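Local coordinates for protein adenylyltransferase (Bartonella henselae str. Houston-1, PDB 5NH2) that transfers AMP from ATP onto tyrosine or threonine residues of host target proteins through its Fic domain, as an AMPylating virulence factor, at residues Y54-A58 / L115-D119; Y77-I81 / A92-M96; I181-R185 / V232-M238; R216-F221 / G254-A259. All coordinates share one frame; numbering follows the deposited sequence.

Contact 1 (Y54-A58 / L115-D119); sequences YFDTA and LQRLD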
# COMPACT_ATOMS: atom_id res chain seq x y z
N TYR A 54 6.37 -20.41 4.55
CA TYR A 54 6.58 -19.72 5.82
C TYR A 54 6.59 -18.22 5.58
O TYR A 54 7.52 -17.70 4.97
CB TYR A 54 7.88 -20.17 6.49
CG TYR A 54 7.94 -21.66 6.65
CD1 TYR A 54 9.08 -22.37 6.31
CD2 TYR A 54 6.84 -22.37 7.11
CE1 TYR A 54 9.11 -23.75 6.43
CE2 TYR A 54 6.85 -23.75 7.23
CZ TYR A 54 7.99 -24.43 6.89
OH TYR A 54 8.00 -25.80 7.02
N PHE A 55 5.57 -17.54 6.10
CA PHE A 55 5.60 -16.09 6.19
C PHE A 55 6.39 -15.71 7.43
O PHE A 55 5.98 -16.05 8.54
CB PHE A 55 4.19 -15.50 6.23
CG PHE A 55 3.45 -15.54 4.90
CD1 PHE A 55 3.63 -14.53 3.95
CD2 PHE A 55 2.59 -16.58 4.60
CE1 PHE A 55 2.94 -14.56 2.70
CE2 PHE A 55 1.89 -16.63 3.37
CZ PHE A 55 2.07 -15.61 2.41
N ASP A 56 7.50 -15.01 7.23
CA ASP A 56 8.47 -14.70 8.26
C ASP A 56 9.34 -13.53 7.78
O ASP A 56 9.10 -12.96 6.70
CB ASP A 56 9.31 -15.94 8.60
CG ASP A 56 10.04 -16.54 7.35
OD1 ASP A 56 10.14 -15.88 6.28
OD2 ASP A 56 10.56 -17.69 7.48
N THR A 57 10.38 -13.20 8.56
CA THR A 57 11.29 -12.11 8.22
C THR A 57 12.12 -12.42 6.96
O THR A 57 12.41 -11.50 6.17
CB THR A 57 12.20 -11.80 9.41
OG1 THR A 57 11.42 -11.22 10.50
CG2 THR A 57 13.39 -10.90 8.99
N ALA A 58 12.49 -13.70 6.75
CA ALA A 58 13.11 -14.13 5.49
C ALA A 58 12.25 -13.73 4.30
O ALA A 58 12.76 -13.18 3.32
CB ALA A 58 13.33 -15.64 5.47
N LEU A 115 11.41 -8.31 15.12
CA LEU A 115 11.24 -9.22 13.98
C LEU A 115 11.16 -10.66 14.44
O LEU A 115 10.34 -11.44 13.93
CB LEU A 115 12.35 -9.05 12.95
CG LEU A 115 12.29 -7.72 12.23
CD1 LEU A 115 13.60 -7.45 11.47
CD2 LEU A 115 11.04 -7.70 11.31
N GLN A 116 11.94 -11.01 15.48
CA GLN A 116 11.85 -12.36 16.04
C GLN A 116 10.43 -12.62 16.52
O GLN A 116 9.84 -13.67 16.22
CB GLN A 116 12.89 -12.55 17.15
CG GLN A 116 14.23 -12.31 16.56
CD GLN A 116 15.36 -12.41 17.54
OE1 GLN A 116 15.16 -12.46 18.76
NE2 GLN A 116 16.56 -12.43 17.02
N ARG A 117 9.82 -11.61 17.16
CA ARG A 117 8.44 -11.77 17.63
C ARG A 117 7.49 -12.02 16.47
O ARG A 117 6.66 -12.95 16.51
CB ARG A 117 8.00 -10.55 18.41
CG ARG A 117 7.40 -10.95 19.72
CD ARG A 117 7.49 -9.82 20.74
NE ARG A 117 8.84 -9.57 21.18
CZ ARG A 117 9.51 -8.45 20.94
NH1 ARG A 117 8.94 -7.47 20.24
NH2 ARG A 117 10.75 -8.30 21.40
N LEU A 118 7.64 -11.24 15.38
CA LEU A 118 6.77 -11.46 14.24
C LEU A 118 6.97 -12.87 13.69
O LEU A 118 5.98 -13.60 13.48
CB LEU A 118 7.01 -10.40 13.19
CG LEU A 118 6.33 -10.73 11.86
CD1 LEU A 118 5.28 -9.71 11.53
CD2 LEU A 118 7.34 -10.87 10.70
N ASP A 119 8.23 -13.32 13.62
CA ASP A 119 8.51 -14.71 13.23
C ASP A 119 7.81 -15.70 14.14
O ASP A 119 7.19 -16.67 13.67
CB ASP A 119 10.00 -15.00 13.21
CG ASP A 119 10.73 -14.36 12.00
OD1 ASP A 119 10.15 -13.48 11.32
OD2 ASP A 119 11.91 -14.71 11.76
O HOH W 1 13.15 -14.99 9.23
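Thr57 meets Asp119 where helix 57-68 of the Fic domain begins beside helix 109-124, and the carboxylate of one helix grips the first turn of the other. The polar contact centres on one oxygen. Asp119 OD1 accepts from Thr57 N at 2.8 Å and from Thr57 OG1 at 2.7 Å. Both donors come on its syn side but from opposite faces of the carboxylate plane, about 31° and 34° out of it. Two donors on one atom hold the carboxylate in place, and an aspartate suits the spot because the backbone N-H groups of a helix start would favour its negative charge. Asp56 is the N-cap of this same helix; its OD1 turns to Tyr59 N and leaves Thr57 N to Asp119.

The two leucines flank the hydroxyl with apolar atoms. Leu115 CB comes within 3.4 Å of Thr57 OG1, and Leu118 CD2 lies farther off, at 4.1 Å. Thr57 OG1 stands beside its own backbone N (chi1 -69°), which lets both donors converge on the one acceptor. The two leucines also pack on helix 133-150 through Leu150 and Leu143. A water completes the join, accepting from Ala58 N at 2.9 Å and donating to Asp119 OD2 at 2.8 Å.

Contact 2 (Y77-I81 / A92-M96); sequences YLRHI and AMPEM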
# COMPACT_ATOMS: atom_id res chain seq x y z
N TYR A 77 18.51 -6.07 2.81
CA TYR A 77 19.23 -5.98 4.08
C TYR A 77 18.56 -4.99 5.04
O TYR A 77 18.07 -3.92 4.63
CB TYR A 77 20.71 -5.59 3.88
CG TYR A 77 21.59 -6.64 3.15
CD1 TYR A 77 21.38 -6.94 1.81
CD2 TYR A 77 22.67 -7.26 3.80
CE1 TYR A 77 22.19 -7.86 1.13
CE2 TYR A 77 23.47 -8.17 3.13
CZ TYR A 77 23.22 -8.47 1.79
OH TYR A 77 24.01 -9.37 1.12
N LEU A 78 18.49 -5.39 6.31
CA LEU A 78 17.89 -4.64 7.40
C LEU A 78 18.85 -3.55 7.86
O LEU A 78 20.08 -3.71 7.80
CB LEU A 78 17.56 -5.57 8.57
CG LEU A 78 16.55 -6.66 8.16
CD1 LEU A 78 16.44 -7.74 9.24
CD2 LEU A 78 15.17 -6.16 7.78
N ARG A 79 18.30 -2.46 8.39
CA ARG A 79 19.11 -1.26 8.56
C ARG A 79 19.99 -1.28 9.82
O ARG A 79 20.91 -0.44 9.94
CB ARG A 79 18.22 -0.02 8.57
CG ARG A 79 17.33 0.06 9.75
CD ARG A 79 16.55 1.39 9.80
NE ARG A 79 15.30 1.27 10.53
CZ ARG A 79 15.13 1.54 11.83
NH1 ARG A 79 16.14 1.99 12.58
NH2 ARG A 79 13.93 1.38 12.37
N HIS A 80 19.75 -2.17 10.75
CA HIS A 80 20.63 -2.24 11.92
C HIS A 80 21.79 -3.21 11.72
O HIS A 80 22.57 -3.39 12.66
CB HIS A 80 19.83 -2.60 13.18
CG HIS A 80 19.30 -4.00 13.17
ND1 HIS A 80 18.41 -4.44 12.22
CD2 HIS A 80 19.54 -5.05 13.99
CE1 HIS A 80 18.11 -5.71 12.46
NE2 HIS A 80 18.78 -6.10 13.53
N ILE A 81 21.92 -3.83 10.56
CA ILE A 81 23.02 -4.73 10.23
C ILE A 81 23.99 -3.96 9.37
O ILE A 81 23.58 -3.41 8.33
CB ILE A 81 22.53 -5.98 9.50
CG1 ILE A 81 21.25 -6.46 10.15
CG2 ILE A 81 23.64 -7.06 9.44
CD1 ILE A 81 21.43 -6.71 11.59
N ALA A 92 25.06 1.88 8.30
CA ALA A 92 23.93 1.33 9.04
C ALA A 92 23.12 2.50 9.57
O ALA A 92 23.64 3.61 9.72
CB ALA A 92 24.36 0.42 10.19
N MET A 93 21.84 2.26 9.85
CA MET A 93 21.00 3.25 10.52
C MET A 93 20.16 2.59 11.62
O MET A 93 18.93 2.52 11.52
CB MET A 93 20.14 3.99 9.49
CG MET A 93 19.47 5.23 10.05
SD MET A 93 18.58 6.21 8.81
CE MET A 93 19.94 7.05 7.98
N PRO A 94 20.81 2.14 12.71
CA PRO A 94 20.05 1.63 13.88
C PRO A 94 18.99 2.60 14.42
O PRO A 94 17.96 2.16 14.95
CB PRO A 94 21.16 1.38 14.94
CG PRO A 94 22.23 2.41 14.61
CD PRO A 94 22.23 2.34 13.03
N GLU A 95 19.16 3.90 14.24
CA GLU A 95 18.14 4.85 14.63
C GLU A 95 17.83 5.72 13.43
O GLU A 95 18.74 6.36 12.87
CB GLU A 95 18.58 5.70 15.86
CG GLU A 95 17.50 6.68 16.32
CD GLU A 95 17.90 7.66 17.42
OE1 GLU A 95 17.22 8.72 17.59
OE2 GLU A 95 18.87 7.36 18.14
N MET A 96 16.58 5.74 12.99
CA MET A 96 16.18 6.58 11.86
C MET A 96 15.20 7.62 12.40
O MET A 96 14.02 7.31 12.62
CB MET A 96 15.56 5.73 10.75
CG MET A 96 14.61 6.48 9.79
SD MET A 96 14.26 5.49 8.26
CE MET A 96 15.59 4.31 8.39
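Arg79 threads its long side chain along the backbone of residues 93-95, and this is the tight half of the contact. Its CG lies between the backbone N and the carbonyl carbon (chi1 68°), and from there the chain runs extended to NE, with CD 3.1 Å from Met93 O. The guanidinium then gives NH1 to Met93 O at 3.0 Å in an almost straight bond (174°) that lies in both the carbonyl and the guanidinium planes. Met96 bends over the arginine stem, CE 3.4 Å from Arg79 CD, while Met96 CB sits over one guanidinium face near its rim. Arginine suits the place because its other N-H groups have backbone acceptors too: NE bonds to His151 O and NH2 to Ala106 O. A return bond, Met93 N to Arg79 O at 2.9 Å, pairs the two backbones, and the small Ala92 CB fits against that same carbonyl oxygen.

The looser side belongs to His80 and Pro94, the latter exposed. Their nearest atoms, His80 CB and Pro94 CA, are 4.3 Å apart, and the imidazole leads away to Gln112.

The Leu78-Ile81 turn and the 92-96 loop flank the small antiparallel hairpin of strands 83-84 and 90-91. Ile111 of helix 109-124 packs on Arg79 and His80, and Met96 comes close to the ATP-binding Asn157 at the start of helix 157-171.

Contact 3 (I181-R185 / V232-M238); sequences ITKER and VNDRPVM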
# COMPACT_ATOMS: atom_id res chain seq x y z
N ILE A 181 -7.17 2.57 -0.69
CA ILE A 181 -6.87 3.40 0.49
C ILE A 181 -6.07 4.61 0.03
O ILE A 181 -5.00 4.43 -0.57
CB ILE A 181 -6.04 2.61 1.52
CG1 ILE A 181 -6.89 1.47 2.11
CG2 ILE A 181 -5.43 3.54 2.61
CD1 ILE A 181 -8.22 1.95 2.61
N THR A 182 -6.53 5.82 0.35
CA THR A 182 -5.80 7.06 0.04
C THR A 182 -4.65 7.33 1.03
O THR A 182 -4.63 6.85 2.17
CB THR A 182 -6.71 8.29 0.05
OG1 THR A 182 -7.17 8.55 1.39
CG2 THR A 182 -7.89 8.18 -0.93
N LYS A 183 -3.70 8.17 0.59
CA LYS A 183 -2.56 8.54 1.41
C LYS A 183 -3.02 9.18 2.72
O LYS A 183 -2.48 8.90 3.80
CB LYS A 183 -1.65 9.47 0.60
CG LYS A 183 -0.27 9.79 1.32
CD LYS A 183 0.84 10.25 0.33
CE LYS A 183 1.80 11.20 0.99
NZ LYS A 183 2.81 10.54 1.87
N GLU A 184 -4.03 10.02 2.63
CA GLU A 184 -4.64 10.65 3.79
C GLU A 184 -5.16 9.62 4.80
O GLU A 184 -4.87 9.71 6.01
CB GLU A 184 -5.77 11.57 3.33
CG GLU A 184 -6.56 12.22 4.47
CD GLU A 184 -5.73 13.25 5.25
OE1 GLU A 184 -4.61 13.63 4.81
OE2 GLU A 184 -6.21 13.68 6.32
N ARG A 185 -5.99 8.67 4.33
CA ARG A 185 -6.62 7.72 5.26
C ARG A 185 -5.57 6.83 5.92
O ARG A 185 -5.63 6.62 7.14
CB ARG A 185 -7.68 6.87 4.53
CG ARG A 185 -8.33 5.78 5.43
CD ARG A 185 -9.32 4.85 4.69
NE ARG A 185 -10.22 4.19 5.63
CZ ARG A 185 -11.22 3.34 5.31
NH1 ARG A 185 -11.47 3.00 4.04
NH2 ARG A 185 -11.96 2.82 6.28
N VAL A 232 -8.12 12.13 -5.31
CA VAL A 232 -8.56 12.08 -3.92
C VAL A 232 -7.47 11.62 -2.96
O VAL A 232 -7.78 11.25 -1.81
CB VAL A 232 -9.81 11.20 -3.77
CG1 VAL A 232 -11.04 11.98 -4.23
CG2 VAL A 232 -9.62 9.91 -4.53
N ASN A 233 -6.23 11.50 -3.42
CA ASN A 233 -5.18 10.91 -2.58
C ASN A 233 -4.99 11.68 -1.27
O ASN A 233 -4.57 11.10 -0.26
CB ASN A 233 -3.87 10.83 -3.39
CG ASN A 233 -2.85 9.88 -2.74
OD1 ASN A 233 -3.22 8.89 -2.07
ND2 ASN A 233 -1.57 10.18 -2.93
N ASP A 234 -5.35 12.97 -1.24
CA ASP A 234 -5.27 13.85 -0.08
C ASP A 234 -6.56 13.93 0.76
O ASP A 234 -6.60 14.70 1.72
CB ASP A 234 -4.87 15.25 -0.53
CG ASP A 234 -3.41 15.33 -0.86
OD1 ASP A 234 -2.63 15.80 -0.01
OD2 ASP A 234 -3.02 14.92 -1.97
N ARG A 235 -7.60 13.17 0.44
CA ARG A 235 -8.85 13.21 1.18
C ARG A 235 -9.18 11.85 1.83
O ARG A 235 -8.85 10.78 1.29
CB ARG A 235 -10.01 13.62 0.25
CG ARG A 235 -9.84 14.99 -0.33
CD ARG A 235 -10.15 15.98 0.74
NE ARG A 235 -10.24 17.37 0.27
CZ ARG A 235 -11.16 17.84 -0.58
NH1 ARG A 235 -12.08 17.03 -1.14
NH2 ARG A 235 -11.13 19.13 -0.90
N PRO A 236 -9.87 11.87 2.98
CA PRO A 236 -10.44 10.63 3.51
C PRO A 236 -11.52 10.10 2.57
O PRO A 236 -12.39 10.85 2.10
CB PRO A 236 -11.01 11.06 4.87
CG PRO A 236 -11.10 12.54 4.84
CD PRO A 236 -10.12 13.05 3.84
N VAL A 237 -11.43 8.80 2.28
CA VAL A 237 -12.40 8.05 1.47
C VAL A 237 -12.67 6.75 2.21
O VAL A 237 -11.74 5.99 2.50
CB VAL A 237 -11.88 7.75 0.04
CG1 VAL A 237 -12.94 6.99 -0.81
CG2 VAL A 237 -11.48 9.07 -0.64
N MET A 238 -13.91 6.52 2.60
CA MET A 238 -14.19 5.31 3.35
C MET A 238 -15.64 4.93 3.15
O MET A 238 -16.47 5.73 2.68
CB MET A 238 -13.89 5.45 4.84
CG MET A 238 -14.59 6.59 5.44
SD MET A 238 -13.74 7.18 6.90
CE MET A 238 -14.82 8.53 7.30
O HOH W 2 -9.60 4.69 1.36
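The Arg185 guanidinium lies flat against Met238, whose CB sits over the centre of one face, 3.4 Å from Arg185 CZ. In plane at its edge lies a water, which donates to Val237 O. CG of the arginine lies anti to the backbone N (chi1 177°), and the extended chain carries the guanidinium from the helix to strand 237-239; NH1 then forms a salt bridge with Asp208.

The contact joins the start of helix 183-196, in the Fido region, to the edge strand 237-239 of the C-terminal mixed sheet. Thr182 is the N-cap of the helix. Its OG1 accepts from Arg185 N at 3.2 Å and donates to Arg235 O at 2.8 Å, a double role open to a hydroxyl. The methyl CG2 packs on Val237 CG2 (3.7 Å).

A type I turn from Val232 to Arg235 supplies acceptors for the first N-H groups of the helix, which have no earlier turn to bond to. Glu184 N donates to Asn233 O at 3.1 Å. The Glu184 side chain lies alongside the turn, CG 3.7 Å from Pro236 CD.

Asn233 serves two partners with its amide: ND2 donates to Ala33 O of the neighbouring antitoxin homologue chain, so the turn also belongs to the interface of the complex. On its other amide atom, Asn233 OD1 takes Lys183 N at 2.8 Å, with the donor 40° above the carbonyl plane.

Contact 4 (R216-F221 / G254-A259); sequences RLLKEF and GLEGFA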
# COMPACT_ATOMS: atom_id res chain seq x y z
N ARG A 216 -16.37 -3.69 -3.73
CA ARG A 216 -17.08 -3.33 -4.96
C ARG A 216 -17.41 -1.84 -4.98
O ARG A 216 -17.28 -1.18 -6.02
CB ARG A 216 -18.40 -4.11 -5.11
CG ARG A 216 -18.40 -5.60 -5.22
CD ARG A 216 -19.79 -6.12 -5.78
NE ARG A 216 -20.87 -6.26 -4.78
CZ ARG A 216 -21.76 -5.31 -4.45
NH1 ARG A 216 -21.72 -4.12 -5.02
NH2 ARG A 216 -22.70 -5.55 -3.54
N LEU A 217 -17.87 -1.32 -3.83
CA LEU A 217 -18.32 0.06 -3.71
C LEU A 217 -17.17 1.03 -3.89
O LEU A 217 -17.29 2.02 -4.63
CB LEU A 217 -18.97 0.27 -2.33
CG LEU A 217 -20.20 -0.58 -2.04
CD1 LEU A 217 -20.72 -0.30 -0.65
CD2 LEU A 217 -21.29 -0.39 -3.11
N LEU A 218 -16.03 0.74 -3.24
CA LEU A 218 -14.89 1.65 -3.34
C LEU A 218 -14.23 1.55 -4.70
O LEU A 218 -13.73 2.55 -5.23
CB LEU A 218 -13.87 1.36 -2.25
CG LEU A 218 -14.22 1.89 -0.90
CD1 LEU A 218 -13.30 1.23 0.12
CD2 LEU A 218 -14.02 3.40 -0.89
N LYS A 219 -14.18 0.34 -5.27
CA LYS A 219 -13.76 0.18 -6.67
C LYS A 219 -14.56 1.07 -7.64
O LYS A 219 -13.98 1.78 -8.48
CB LYS A 219 -13.90 -1.29 -7.08
CG LYS A 219 -12.74 -2.15 -6.67
CD LYS A 219 -12.82 -3.49 -7.39
CE LYS A 219 -11.65 -4.39 -7.02
NZ LYS A 219 -11.53 -5.57 -7.92
N GLU A 220 -15.89 1.02 -7.55
CA GLU A 220 -16.68 1.91 -8.40
C GLU A 220 -16.35 3.36 -8.14
O GLU A 220 -16.14 4.13 -9.08
CB GLU A 220 -18.16 1.67 -8.18
CG GLU A 220 -19.06 2.56 -8.94
CD GLU A 220 -20.50 2.34 -8.55
OE1 GLU A 220 -21.15 1.48 -9.18
OE2 GLU A 220 -20.96 2.99 -7.59
N PHE A 221 -16.25 3.75 -6.85
CA PHE A 221 -16.05 5.17 -6.56
C PHE A 221 -14.71 5.66 -7.10
O PHE A 221 -14.62 6.77 -7.64
CB PHE A 221 -16.13 5.46 -5.06
CG PHE A 221 -15.68 6.85 -4.71
CD1 PHE A 221 -16.51 7.94 -4.89
CD2 PHE A 221 -14.41 7.08 -4.25
CE1 PHE A 221 -16.10 9.22 -4.58
CE2 PHE A 221 -13.97 8.37 -3.95
CZ PHE A 221 -14.82 9.44 -4.11
N GLY A 254 -24.24 5.84 -8.39
CA GLY A 254 -23.68 5.05 -9.45
C GLY A 254 -24.46 3.75 -9.52
O GLY A 254 -25.50 3.61 -8.88
N LEU A 255 -23.99 2.85 -10.37
CA LEU A 255 -24.66 1.56 -10.45
C LEU A 255 -24.75 0.88 -9.08
O LEU A 255 -25.82 0.42 -8.68
CB LEU A 255 -23.95 0.66 -11.45
CG LEU A 255 -24.22 1.09 -12.87
CD1 LEU A 255 -23.04 0.69 -13.76
CD2 LEU A 255 -25.51 0.40 -13.29
N GLU A 256 -23.61 0.70 -8.39
CA GLU A 256 -23.58 -0.04 -7.12
C GLU A 256 -23.73 0.81 -5.84
O GLU A 256 -24.35 0.36 -4.87
CB GLU A 256 -22.33 -0.91 -7.08
CG GLU A 256 -22.48 -1.99 -8.15
CD GLU A 256 -21.35 -2.98 -8.18
OE1 GLU A 256 -20.39 -2.74 -8.94
OE2 GLU A 256 -21.43 -3.98 -7.45
N GLY A 257 -23.19 2.02 -5.80
CA GLY A 257 -23.10 2.74 -4.54
C GLY A 257 -23.34 4.22 -4.73
O GLY A 257 -23.46 4.71 -5.86
N PHE A 258 -23.46 4.91 -3.60
CA PHE A 258 -23.57 6.37 -3.60
C PHE A 258 -22.54 6.95 -2.66
O PHE A 258 -22.03 6.29 -1.76
CB PHE A 258 -24.96 6.86 -3.18
CG PHE A 258 -25.27 6.64 -1.73
CD1 PHE A 258 -25.65 5.39 -1.28
CD2 PHE A 258 -25.17 7.68 -0.81
CE1 PHE A 258 -25.94 5.17 0.05
CE2 PHE A 258 -25.47 7.48 0.54
CZ PHE A 258 -25.85 6.21 0.97
N ALA A 259 -22.26 8.24 -2.88
CA ALA A 259 -21.25 8.99 -2.17
C ALA A 259 -21.88 10.19 -1.48
O ALA A 259 -22.75 10.87 -2.05
CB ALA A 259 -20.13 9.47 -3.10
O HOH W 3 -17.52 -2.49 -8.43
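Glu220 reaches across from helix 212-227 to receive two successive backbone N-H groups where strand 257-262 begins. The contact packs this helix against the mixed sheet of the intracellular delivery domain, consistent with an OB fold. Glu220 OE1 accepts from Glu256 N at 2.7 Å in a nearly straight bond (169°) on the syn lone pair. The companion oxygen, OE2, takes Gly257 N at 3.0 Å, also on the syn side but 21° out of the carboxylate plane. The side chain leaves opposite its backbone N (chi1 177°) and stays extended, a glutamate's length bridging helix and strand. Glycine suits positions 254 and 257 because a CB at either would point at the helix, crowding Glu220 OE2 in one case and Leu217 CD2 in the other.

Among charged groups, Arg216 NH1 and Glu256 OE2 form a salt bridge whose modelled length, 2.5 Å, is improbably short and therefore doubtful in detail. Arg216 has a second acidic partner in Glu213, through NH2. A water donates to both Arg216 O and Glu256 OE1, tying Glu256 to the helix backbone.

Apolar contact is lighter. Leu217 CD2 packs 3.9 Å from Gly257 CA, and Phe221 CE1 lies 4.3 Å from Ala259 CB; Ile268 touches all three side chains.

Glu220 OE1 and Glu256 OE1 stand 4.3 Å apart, a like-charge approach probably eased by Arg216 and the two N-H donors. The helix is thus fixed to the strand's start largely by a carboxylate serving backbone amides.

From the N terminus, contact 1 closes the first long loop, joining the start of helix 57-68 to helix 109-124 in the Fic domain. Contact 2 lies wholly within that loop and closes a shorter one around the small hairpin; the two touch where Leu115 packs on Leu78. Contacts 3 and 4 follow in series, on the opposite side of the chain's centre. They cross: contact 3 opens at 181-185, contact 4 at 216-221, and then 232-238 closes the former before 254-259 closes the latter. Val237 packs on Phe221 and Leu218, where the two contacts touch; contact 3 brings helix 183-196, and contact 4 helix 212-227, to the same C-terminal sheet.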